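Local coordinates for protein sulfotransferase (Alicyclobacillus acidocaldarius subsp. acidocaldarius, PDB 3RNL) that probably transfers sulfuryl groups as a member of the P-loop-like sulfotransferase family, although its acceptor substrate is not established, at residues F12-A17 with V91-Y96; H43-P48 with Q101-A106; K111-L116 with K184-E189; D121-A126 with W159-V164. One frame throughout, in Å; residues are numbered along the deposited sequence. Where two conformers were deposited one is given.

Contact 1 (F12-A17 with V91-Y96)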
# COMPACT_ATOMS: atom_id res chain seq x y z
N PHE A 12 -8.79 4.47 -4.78
CA PHE A 12 -8.29 3.64 -3.70
C PHE A 12 -6.81 3.84 -3.58
O PHE A 12 -6.12 3.96 -4.58
CB PHE A 12 -8.57 2.15 -4.01
CG PHE A 12 -10.03 1.85 -4.16
CD1 PHE A 12 -10.80 1.56 -3.04
CD2 PHE A 12 -10.63 1.83 -5.40
CE1 PHE A 12 -12.15 1.29 -3.17
CE2 PHE A 12 -11.98 1.54 -5.54
CZ PHE A 12 -12.74 1.28 -4.42
N ILE A 13 -6.33 3.88 -2.34
CA ILE A 13 -4.90 3.90 -2.07
C ILE A 13 -4.58 2.47 -1.68
O ILE A 13 -5.06 1.97 -0.66
CB ILE A 13 -4.57 4.87 -0.93
CG1 ILE A 13 -4.90 6.31 -1.37
CG2 ILE A 13 -3.09 4.76 -0.54
CD1 ILE A 13 -4.85 7.34 -0.22
N VAL A 14 -3.85 1.77 -2.55
CA VAL A 14 -3.76 0.32 -2.40
C VAL A 14 -2.51 -0.25 -1.74
O VAL A 14 -2.39 -1.47 -1.57
CB VAL A 14 -4.00 -0.38 -3.75
CG1 VAL A 14 -5.37 0.03 -4.31
CG2 VAL A 14 -2.88 -0.03 -4.74
N GLY A 15 -1.54 0.60 -1.42
CA GLY A 15 -0.29 0.08 -0.87
C GLY A 15 0.83 0.91 -1.44
O GLY A 15 0.57 1.91 -2.11
N ALA A 16 2.07 0.44 -1.28
CA ALA A 16 2.32 -0.80 -0.58
C ALA A 16 2.45 -0.54 0.92
O ALA A 16 2.53 0.62 1.34
CB ALA A 16 3.63 -1.44 -1.11
N ALA A 17 2.56 -1.60 1.71
CA ALA A 17 2.65 -1.47 3.17
C ALA A 17 4.02 -0.93 3.56
O ALA A 17 5.02 -1.34 2.98
CB ALA A 17 2.40 -2.82 3.84
N VAL A 91 -3.52 -1.19 2.80
CA VAL A 91 -2.19 -1.34 2.23
C VAL A 91 -1.87 -2.69 1.59
O VAL A 91 -0.89 -2.79 0.85
CB VAL A 91 -1.09 -0.98 3.24
CG1 VAL A 91 -1.24 0.48 3.67
CG2 VAL A 91 -1.15 -1.92 4.43
N PHE A 92 -2.64 -3.73 1.87
CA PHE A 92 -2.41 -5.00 1.19
C PHE A 92 -3.31 -5.22 -0.04
O PHE A 92 -3.31 -6.29 -0.64
CB PHE A 92 -2.42 -6.18 2.17
CG PHE A 92 -1.35 -6.08 3.22
CD1 PHE A 92 -0.01 -6.17 2.87
CD2 PHE A 92 -1.67 -5.85 4.55
CE1 PHE A 92 1.00 -6.07 3.85
CE2 PHE A 92 -0.67 -5.74 5.52
CZ PHE A 92 0.67 -5.85 5.16
N TYR A 93 -4.10 -4.21 -0.39
CA TYR A 93 -4.82 -4.27 -1.66
C TYR A 93 -3.87 -4.55 -2.83
O TYR A 93 -4.22 -5.27 -3.76
CB TYR A 93 -5.54 -2.94 -1.89
CG TYR A 93 -6.89 -2.78 -1.23
CD1 TYR A 93 -7.62 -3.87 -0.78
CD2 TYR A 93 -7.47 -1.52 -1.12
CE1 TYR A 93 -8.88 -3.72 -0.21
CE2 TYR A 93 -8.73 -1.35 -0.55
CZ TYR A 93 -9.43 -2.46 -0.12
OH TYR A 93 -10.67 -2.30 0.44
N LEU A 94 -2.67 -4.00 -2.78
CA LEU A 94 -1.70 -4.19 -3.87
C LEU A 94 -1.22 -5.65 -3.91
O LEU A 94 -1.03 -6.26 -4.97
CB LEU A 94 -0.52 -3.24 -3.66
CG LEU A 94 0.58 -3.35 -4.73
CD1 LEU A 94 0.04 -2.99 -6.14
CD2 LEU A 94 1.78 -2.47 -4.37
N PHE A 95 -1.08 -6.22 -2.72
CA PHE A 95 -0.47 -7.54 -2.57
C PHE A 95 -1.40 -8.70 -2.94
O PHE A 95 -0.97 -9.66 -3.59
CB PHE A 95 0.01 -7.71 -1.12
CG PHE A 95 0.54 -9.09 -0.81
CD1 PHE A 95 1.78 -9.49 -1.28
CD2 PHE A 95 -0.21 -9.99 -0.06
CE1 PHE A 95 2.28 -10.77 -0.99
CE2 PHE A 95 0.28 -11.27 0.23
CZ PHE A 95 1.52 -11.65 -0.24
N TYR A 96 -2.66 -8.63 -2.53
CA TYR A 96 -3.57 -9.76 -2.75
C TYR A 96 -4.05 -9.76 -4.21
O TYR A 96 -4.58 -8.76 -4.69
CB TYR A 96 -4.75 -9.71 -1.77
CG TYR A 96 -4.33 -10.19 -0.39
CD1 TYR A 96 -3.96 -11.52 -0.19
CD2 TYR A 96 -4.26 -9.31 0.68
CE1 TYR A 96 -3.56 -11.96 1.07
CE2 TYR A 96 -3.86 -9.75 1.94
CZ TYR A 96 -3.51 -11.08 2.12
OH TYR A 96 -3.11 -11.52 3.37
O HOH W 1 1.51 -4.04 0.49
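A17 meets F92 and V91 with its methyl carbon, CB lying 3.5 Å from F92 CE1, at the outer CE1-CZ part of the ring, and 3.7 Å from V91 CG2. On the other flank of the contact V14 and Y93 cross at about a right angle with their stems in touch, V14 CB to Y93 CB at 3.5 Å. L94 has its CG anti to the backbone N (chi1 180°); its CD2 reaches A16 CB at 3.9 Å, while L94 CB rests against V14 O.

One direct hydrogen bond joins the backbones, from L94 N to V14 O at 2.8 Å; it is bent at the hydrogen (135°). A water makes the second link, accepting from A17 N at 2.9 Å and donating to V91 O. G15 sits between these links with a phi of 142°, a value that residues with side chains seldom adopt, and the peptide bond that follows it is cis. Its CA is 3.4 Å from V91 O. The phenol of Y93 is directed elsewhere, to E88.

Strand 11-13 is the central strand of the parallel sheet, and the glycine-containing loop after it probably corresponds to the 5'-phosphosulfate-binding loop of PAPS-dependent sulfotransferases, which is akin to the P-loop. The turn at V91-L94, just beyond strand 85-89, packs against the start of that loop. The chemistry implies a joint hold: one bent N-H...O bond and one water tie the backbones, apolar packing of V14, Y93, L94 and A17 accompanies them, and G15, without a side chain, can bring its CA close to V91 O.

Contact 2 (H43-P48 with Q101-A106); sequences HFFSIP and QRMYDA
R102 NH1 and F45 O make the polar bond of this contact, and P48 lies over the same guanidinium. From helix 99-106 the arginine extends from CG to NE, and NH1 donates to F45 O at 3.0 Å in a nearly straight bond (165°), with the acceptor close to the guanidinium plane. NH2 of the same group forms a salt bridge with D49, just past the segment.

Contact over a flat face comes next. P48 and the arginine run alongside each other in opposing senses, and the proline turns its CB-CG edge onto one face of the guanidinium, toward the rim, with CB 3.4 Å above the plane and CG 3.5 Å from R102 NE.

The remaining packing gathers round F45. M103, a selenomethionine modelled in two conformers, sets its CG over one face of the F45 ring, 3.9 Å from the centroid; this CH-pi contact belongs to the conformer given and is less certain. The opposite face is covered by F44, with CD2 above the ring centre. A106 CB approaches F45 CE1 at 4.0 Å, and Y73 meets the same ring edge-to-face.

Thus the loop after strand 34-35 is fastened to helix 99-106, away from the metal sites. One guanidinium serves a carbonyl, a carboxylate and a proline at once, which implies that its orientation is fixed by charge, hydrogen bonding and packing together.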
# COMPACT_ATOMS: atom_id res chain seq x y z
N HIS A 43 -9.75 -3.58 3.97
CA HIS A 43 -9.40 -4.70 3.09
C HIS A 43 -10.60 -5.44 2.48
O HIS A 43 -10.50 -6.61 2.12
CB HIS A 43 -8.45 -5.70 3.78
CG HIS A 43 -7.05 -5.18 3.88
ND1 HIS A 43 -6.59 -4.50 4.99
CD2 HIS A 43 -6.03 -5.16 2.99
CE1 HIS A 43 -5.34 -4.11 4.79
NE2 HIS A 43 -4.97 -4.51 3.59
N PHE A 44 -11.71 -4.73 2.33
CA PHE A 44 -12.93 -5.35 1.80
C PHE A 44 -12.70 -6.10 0.47
O PHE A 44 -13.17 -7.23 0.28
CB PHE A 44 -14.03 -4.29 1.65
CG PHE A 44 -15.28 -4.81 1.01
CD1 PHE A 44 -16.15 -5.63 1.72
CD2 PHE A 44 -15.60 -4.47 -0.29
CE1 PHE A 44 -17.31 -6.11 1.14
CE2 PHE A 44 -16.76 -4.94 -0.88
CZ PHE A 44 -17.62 -5.76 -0.16
N PHE A 45 -11.98 -5.47 -0.45
CA PHE A 45 -11.79 -6.07 -1.78
C PHE A 45 -10.75 -7.20 -1.81
O PHE A 45 -10.58 -7.85 -2.84
CB PHE A 45 -11.47 -4.98 -2.82
CG PHE A 45 -12.64 -4.08 -3.10
CD1 PHE A 45 -13.72 -4.56 -3.83
CD2 PHE A 45 -12.70 -2.80 -2.58
CE1 PHE A 45 -14.82 -3.75 -4.09
CE2 PHE A 45 -13.80 -1.99 -2.82
CZ PHE A 45 -14.87 -2.48 -3.57
N SER A 46 -10.02 -7.37 -0.70
CA SER A 46 -9.07 -8.48 -0.57
C SER A 46 -9.56 -9.73 0.17
O SER A 46 -8.90 -10.76 0.13
CB SER A 46 -7.79 -7.96 0.11
OG SER A 46 -7.15 -7.05 -0.77
N ILE A 47 -10.71 -9.64 0.83
CA ILE A 47 -11.11 -10.71 1.77
C ILE A 47 -11.09 -12.11 1.14
O ILE A 47 -10.61 -13.06 1.76
CB ILE A 47 -12.50 -10.44 2.39
CG1 ILE A 47 -12.55 -9.08 3.09
CG2 ILE A 47 -12.89 -11.57 3.36
CD1 ILE A 47 -11.52 -8.88 4.17
N PRO A 48 -11.60 -12.26 -0.09
CA PRO A 48 -11.60 -13.63 -0.63
C PRO A 48 -10.21 -14.25 -0.84
O PRO A 48 -10.13 -15.47 -1.00
CB PRO A 48 -12.34 -13.48 -1.97
CG PRO A 48 -13.21 -12.25 -1.76
CD PRO A 48 -12.34 -11.33 -0.96
N GLN A 101 -9.27 -6.94 -9.71
CA GLN A 101 -10.42 -7.36 -10.51
C GLN A 101 -11.75 -7.21 -9.74
O GLN A 101 -12.78 -6.83 -10.32
CB GLN A 101 -10.24 -8.79 -11.05
CG GLN A 101 -11.38 -9.22 -12.02
CD GLN A 101 -11.36 -8.42 -13.32
OE1 GLN A 101 -10.38 -8.42 -14.04
NE2 GLN A 101 -12.46 -7.72 -13.61
N ARG A 102 -11.74 -7.49 -8.43
CA ARG A 102 -12.96 -7.28 -7.64
C ARG A 102 -13.35 -5.81 -7.56
O ARG A 102 -14.54 -5.46 -7.62
CB ARG A 102 -12.80 -7.80 -6.20
CG ARG A 102 -12.58 -9.28 -6.13
CD ARG A 102 -12.44 -9.82 -4.67
NE ARG A 102 -11.85 -11.14 -4.81
CZ ARG A 102 -10.59 -11.43 -4.51
NH1 ARG A 102 -9.79 -10.53 -3.93
NH2 ARG A 102 -10.15 -12.66 -4.74
N MSE A 103 -12.35 -4.94 -7.40
CA MSE A 103 -12.61 -3.50 -7.40
C MSE A 103 -13.19 -3.07 -8.73
O MSE A 103 -14.14 -2.29 -8.79
CB MSE A 103 -11.33 -2.71 -7.17
CG MSE A 103 -10.78 -2.78 -5.76
SE MSE A 103 -9.01 -1.94 -5.77
CE MSE A 103 -8.83 -1.65 -3.86
N TYR A 104 -12.58 -3.55 -9.80
CA TYR A 104 -13.02 -3.16 -11.14
C TYR A 104 -14.45 -3.62 -11.41
O TYR A 104 -15.26 -2.92 -12.07
CB TYR A 104 -12.07 -3.76 -12.18
CG TYR A 104 -12.41 -3.35 -13.59
CD1 TYR A 104 -11.86 -2.20 -14.15
CD2 TYR A 104 -13.30 -4.11 -14.36
CE1 TYR A 104 -12.19 -1.81 -15.44
CE2 TYR A 104 -13.63 -3.73 -15.64
CZ TYR A 104 -13.07 -2.58 -16.17
OH TYR A 104 -13.38 -2.20 -17.46
N ASP A 105 -14.77 -4.81 -10.93
CA ASP A 105 -16.11 -5.32 -11.14
C ASP A 105 -17.14 -4.45 -10.43
O ASP A 105 -18.28 -4.35 -10.89
CB ASP A 105 -16.20 -6.78 -10.68
CG ASP A 105 -15.57 -7.75 -11.68
OD1 ASP A 105 -15.33 -7.35 -12.84
OD2 ASP A 105 -15.31 -8.92 -11.31
N ALA A 106 -16.76 -3.86 -9.30
CA ALA A 106 -17.64 -2.92 -8.60
C ALA A 106 -17.58 -1.47 -9.14
O ALA A 106 -18.62 -0.82 -9.29
CB ALA A 106 -17.33 -2.94 -7.09

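Contact 3 (K111-L116 with K184-E189)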
# COMPACT_ATOMS: atom_id res chain seq x y z
N LYS A 111 -9.98 5.26 -9.71
CA LYS A 111 -8.56 5.57 -9.88
C LYS A 111 -7.76 4.94 -8.75
O LYS A 111 -8.27 4.76 -7.64
CB LYS A 111 -8.33 7.08 -9.90
CG LYS A 111 -8.96 7.74 -11.13
CD LYS A 111 -8.90 9.27 -11.03
CE LYS A 111 -9.76 9.88 -12.16
NZ LYS A 111 -9.87 11.37 -12.10
N ILE A 112 -6.52 4.58 -9.05
CA ILE A 112 -5.72 3.79 -8.13
C ILE A 112 -4.44 4.55 -7.82
O ILE A 112 -3.74 4.97 -8.76
CB ILE A 112 -5.30 2.47 -8.79
CG1 ILE A 112 -6.53 1.71 -9.33
CG2 ILE A 112 -4.45 1.62 -7.82
CD1 ILE A 112 -7.48 1.22 -8.23
N LEU A 113 -4.14 4.75 -6.53
CA LEU A 113 -2.86 5.32 -6.10
C LEU A 113 -2.00 4.25 -5.47
O LEU A 113 -2.45 3.55 -4.56
CB LEU A 113 -3.09 6.43 -5.06
CG LEU A 113 -3.66 7.73 -5.65
CD1 LEU A 113 -4.11 8.69 -4.54
CD2 LEU A 113 -2.60 8.40 -6.53
N ILE A 114 -0.76 4.14 -5.94
CA ILE A 114 0.18 3.15 -5.41
C ILE A 114 1.42 3.91 -4.99
O ILE A 114 1.89 4.73 -5.76
CB ILE A 114 0.60 2.17 -6.53
CG1 ILE A 114 -0.61 1.38 -7.03
CG2 ILE A 114 1.73 1.23 -6.04
CD1 ILE A 114 -0.33 0.55 -8.29
N MSE A 115 1.93 3.66 -3.79
CA MSE A 115 3.21 4.28 -3.40
C MSE A 115 4.22 3.17 -3.13
O MSE A 115 3.92 2.21 -2.42
CB MSE A 115 3.08 5.18 -2.17
CG MSE A 115 4.41 5.84 -1.78
SE MSE A 115 4.19 7.54 -0.84
CE MSE A 115 2.44 7.24 -0.10
N LEU A 116 5.41 3.29 -3.73
CA LEU A 116 6.42 2.25 -3.60
C LEU A 116 7.68 2.82 -3.00
O LEU A 116 8.06 3.95 -3.25
CB LEU A 116 6.77 1.67 -4.98
CG LEU A 116 5.59 1.13 -5.80
CD1 LEU A 116 6.06 0.69 -7.20
CD2 LEU A 116 4.91 -0.03 -5.08
N LYS A 184 -1.82 5.65 -10.81
CA LYS A 184 -0.68 6.54 -10.63
C LYS A 184 0.25 5.92 -9.60
O LYS A 184 -0.19 5.55 -8.52
CB LYS A 184 -1.14 7.92 -10.15
CG LYS A 184 0.02 8.89 -9.90
CD LYS A 184 -0.49 10.27 -9.54
CE LYS A 184 0.66 11.23 -9.22
NZ LYS A 184 1.45 11.53 -10.45
N VAL A 185 1.52 5.80 -9.96
CA VAL A 185 2.51 5.21 -9.05
C VAL A 185 3.40 6.31 -8.55
O VAL A 185 3.92 7.09 -9.35
CB VAL A 185 3.36 4.17 -9.79
CG1 VAL A 185 4.48 3.61 -8.88
CG2 VAL A 185 2.48 3.05 -10.32
N ILE A 186 3.57 6.40 -7.23
CA ILE A 186 4.41 7.43 -6.61
C ILE A 186 5.56 6.75 -5.90
O ILE A 186 5.39 5.68 -5.34
CB ILE A 186 3.62 8.17 -5.52
CG1 ILE A 186 2.38 8.83 -6.10
CG2 ILE A 186 4.49 9.23 -4.85
CD1 ILE A 186 1.39 9.20 -5.02
N LEU A 187 6.74 7.36 -5.94
CA LEU A 187 7.88 6.84 -5.19
C LEU A 187 8.00 7.52 -3.83
O LEU A 187 7.90 8.74 -3.71
CB LEU A 187 9.18 7.02 -5.97
CG LEU A 187 9.18 6.40 -7.36
CD1 LEU A 187 10.55 6.57 -8.02
CD2 LEU A 187 8.77 4.91 -7.30
N PHE A 188 8.23 6.72 -2.80
CA PHE A 188 8.33 7.23 -1.44
C PHE A 188 9.39 8.32 -1.32
O PHE A 188 9.22 9.33 -0.63
CB PHE A 188 8.67 6.07 -0.50
CG PHE A 188 9.01 6.50 0.89
CD1 PHE A 188 8.02 6.81 1.79
CD2 PHE A 188 10.33 6.61 1.27
CE1 PHE A 188 8.34 7.22 3.08
CE2 PHE A 188 10.67 7.01 2.56
CZ PHE A 188 9.67 7.32 3.46
N GLU A 189 10.50 8.12 -2.02
CA GLU A 189 11.62 9.05 -1.94
C GLU A 189 11.25 10.46 -2.48
O GLU A 189 11.67 11.49 -1.92
CB GLU A 189 12.83 8.41 -2.64
CG GLU A 189 13.30 7.04 -2.01
CD GLU A 189 12.46 5.75 -2.37
OE1 GLU A 189 11.63 5.76 -3.33
OE2 GLU A 189 12.67 4.70 -1.68
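Strands 111-116 and 184-187 run parallel in adjacent positions of the sheet, their axes 4.6 Å apart at closest approach and inclined by 24°. Their bonds alternate in the regular parallel pattern: K184 N to I112 O, I114 N to K184 O, I186 N to I114 O and L116 N to I186 O, all between 2.8 and 3.0 Å. A fifth, from F188 N to L116 O at 2.8 Å, continues the series into the start of helix 188-193, where F188 N has no acceptor within the helix.

Side chains pair on both faces. On the face of L113, M115, K184 and I186, L113 lies alongside K184 and points the same way, its CD2 3.9 Å from K184 CB. The CG of M115, a selenomethionine, stands anti to the backbone N (chi1 -179°) and passes 3.7 Å from I186 O; L24 of helix 21-29 packs on both M115 and I186. On the face of I114, L116, V185 and L187, L116 CD1 touches V185 CG1 at 3.7 Å, the two side chains crossing at a slant, and Y167 of helix 167-178 touches L116.

Strand 183-187 is an outer strand of this three-layer alpha-beta-alpha sandwich. On its far side a glycerol, probably from the crystallisation liquor, bonds V185 O and L187 N, groups that no further strand takes up. The chemistry implies two complementary kinds of hold: main-chain polarity within the sheet plane, and aliphatic packing above and below it.

Contact 4 (D121-A126 with W159-V164); sequences DRAFSA and WYYRAV
Y161 O is gripped twice: R122 NH2 donates to it at 3.1 Å, and a water donates at 2.7 Å. That water also accepts from R122 NE, at 2.8 Å, so one side of the arginine is bound to the carbonyl both directly and through a bridge. The oxygen lies almost exactly in the guanidinium plane, yet NH2 comes to it well to one side of the C=O direction (C=O...N angle 112°). A bend at chi3 (72°) turns NE toward the water. V164, whose side chain crosses that of R122 at about a right angle, sets CG1 over one face of the guanidinium, above its centre and 3.4 Å from R122 CZ.

Helix 119-132 follows strand 111-116 and probably corresponds to the helix that carries part of the 3'-phosphate-binding element in PAPS-dependent sulfotransferases. The 159-164 segment, the approach to helix 167-178, packs against it. R122 NH1 turns to A17 O in the loop after strand 11-13.

Beside the arginine the Y161 ring lies against the helix backbone, CD1 3.4 Å from A123 O. A123 CB meets Y161 CB at 3.9 Å, and a turn later A126 CB stands at the ring edge, 4.1 Å from Y161 CE1. The Y161 hydroxyl is bonded to S143 of helix 140-145.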
# COMPACT_ATOMS: atom_id res chain seq x y z
N ASP A 121 14.46 -1.23 2.11
CA ASP A 121 14.07 -0.34 3.21
C ASP A 121 12.68 -0.67 3.71
O ASP A 121 12.40 -0.56 4.91
CB ASP A 121 14.14 1.12 2.77
CG ASP A 121 15.57 1.56 2.49
OD1 ASP A 121 16.42 1.42 3.39
OD2 ASP A 121 15.85 2.04 1.38
N ARG A 122 11.79 -1.04 2.80
CA ARG A 122 10.42 -1.39 3.17
C ARG A 122 10.41 -2.59 4.10
O ARG A 122 9.68 -2.63 5.10
CB ARG A 122 9.58 -1.72 1.92
CG ARG A 122 8.06 -1.81 2.21
CD ARG A 122 7.37 -2.84 1.32
NE ARG A 122 7.75 -4.19 1.75
CZ ARG A 122 7.21 -4.80 2.80
NH1 ARG A 122 6.27 -4.19 3.53
NH2 ARG A 122 7.63 -6.02 3.14
N ALA A 123 11.23 -3.60 3.78
CA ALA A 123 11.30 -4.79 4.62
C ALA A 123 11.75 -4.41 6.02
O ALA A 123 11.19 -4.88 7.02
CB ALA A 123 12.27 -5.82 4.00
N PHE A 124 12.77 -3.57 6.11
CA PHE A 124 13.29 -3.20 7.43
C PHE A 124 12.25 -2.39 8.20
O PHE A 124 12.15 -2.52 9.43
CB PHE A 124 14.60 -2.43 7.30
CG PHE A 124 15.39 -2.37 8.58
CD1 PHE A 124 15.82 -3.53 9.20
CD2 PHE A 124 15.71 -1.15 9.15
CE1 PHE A 124 16.55 -3.48 10.37
CE2 PHE A 124 16.45 -1.09 10.32
CZ PHE A 124 16.86 -2.25 10.94
N SER A 125 11.50 -1.56 7.49
CA SER A 125 10.44 -0.78 8.13
C SER A 125 9.35 -1.69 8.73
O SER A 125 8.84 -1.43 9.82
CB SER A 125 9.81 0.19 7.13
OG SER A 125 8.82 0.97 7.76
N ALA A 126 8.98 -2.74 8.00
CA ALA A 126 8.00 -3.70 8.51
C ALA A 126 8.54 -4.38 9.76
O ALA A 126 7.83 -4.55 10.75
CB ALA A 126 7.65 -4.73 7.45
N TRP A 159 4.40 -9.58 7.95
CA TRP A 159 5.57 -10.42 8.18
C TRP A 159 6.28 -10.84 6.90
O TRP A 159 7.37 -11.42 6.97
CB TRP A 159 5.18 -11.70 8.94
CG TRP A 159 4.52 -11.52 10.27
CD1 TRP A 159 3.18 -11.39 10.53
CD2 TRP A 159 5.17 -11.53 11.55
NE1 TRP A 159 2.96 -11.30 11.89
CE2 TRP A 159 4.17 -11.37 12.54
CE3 TRP A 159 6.50 -11.64 11.96
CZ2 TRP A 159 4.45 -11.33 13.90
CZ3 TRP A 159 6.79 -11.61 13.33
CH2 TRP A 159 5.77 -11.45 14.28
N TYR A 160 5.71 -10.58 5.71
CA TYR A 160 6.37 -11.20 4.57
C TYR A 160 7.27 -10.13 3.98
O TYR A 160 6.90 -9.43 3.03
CB TYR A 160 5.32 -11.54 3.49
CG TYR A 160 4.14 -12.43 3.88
CD1 TYR A 160 4.08 -13.09 5.10
CD2 TYR A 160 3.09 -12.60 2.99
CE1 TYR A 160 2.98 -13.90 5.43
CE2 TYR A 160 2.00 -13.40 3.30
CZ TYR A 160 1.94 -14.03 4.51
OH TYR A 160 0.83 -14.82 4.79
N TYR A 161 8.53 -10.18 4.37
CA TYR A 161 9.44 -9.09 4.08
C TYR A 161 9.71 -9.06 2.60
O TYR A 161 9.67 -8.00 1.97
CB TYR A 161 10.75 -9.30 4.83
CG TYR A 161 10.57 -9.23 6.32
CD1 TYR A 161 10.08 -8.08 6.92
CD2 TYR A 161 10.90 -10.31 7.13
CE1 TYR A 161 9.90 -8.01 8.29
CE2 TYR A 161 10.73 -10.25 8.50
CZ TYR A 161 10.24 -9.10 9.07
OH TYR A 161 10.08 -9.05 10.44
N ARG A 162 10.01 -10.23 2.05
CA ARG A 162 10.32 -10.35 0.63
C ARG A 162 9.06 -10.34 -0.25
O ARG A 162 9.01 -9.61 -1.24
CB ARG A 162 11.13 -11.64 0.36
CG ARG A 162 12.59 -11.59 0.82
CD ARG A 162 13.24 -12.99 0.69
NE ARG A 162 14.69 -12.91 0.48
CZ ARG A 162 15.60 -13.00 1.45
NH1 ARG A 162 15.21 -13.17 2.71
NH2 ARG A 162 16.89 -12.92 1.17
N ALA A 163 8.05 -11.12 0.11
CA ALA A 163 6.93 -11.31 -0.81
C ALA A 163 6.22 -9.99 -1.10
O ALA A 163 5.83 -9.71 -2.24
CB ALA A 163 5.94 -12.34 -0.26
N VAL A 164 6.06 -9.17 -0.07
CA VAL A 164 5.32 -7.92 -0.22
C VAL A 164 6.11 -6.89 -1.04
O VAL A 164 5.53 -5.99 -1.66
CB VAL A 164 4.89 -7.38 1.17
CG1 VAL A 164 4.44 -5.93 1.10
CG2 VAL A 164 3.77 -8.28 1.72
O HOH W 2 10.06 -5.55 0.83

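In the fold
Contact 1 lies about 3 Å from the centre of the chain, and the other three are placed round it. The centres of contacts 2, 3 and 4 are about 11, 10 and 13 Å from its own, whereas those of contacts 2 and 4 are about 23 Å apart and the two do not touch. Strands 11-13 and 111-116 are sheet neighbours, joining contacts 1 and 3. Along the chain the segments of contacts 1 and 2 alternate, and contact 4 is nested within the span closed by contact 3. A probable hydrogen bond, F92 N with H43 NE2, links contacts 1 and 2. Two more, G15 O with M115 N and A16 N with M115 O, tie the glycine-containing loop to strand 111-116.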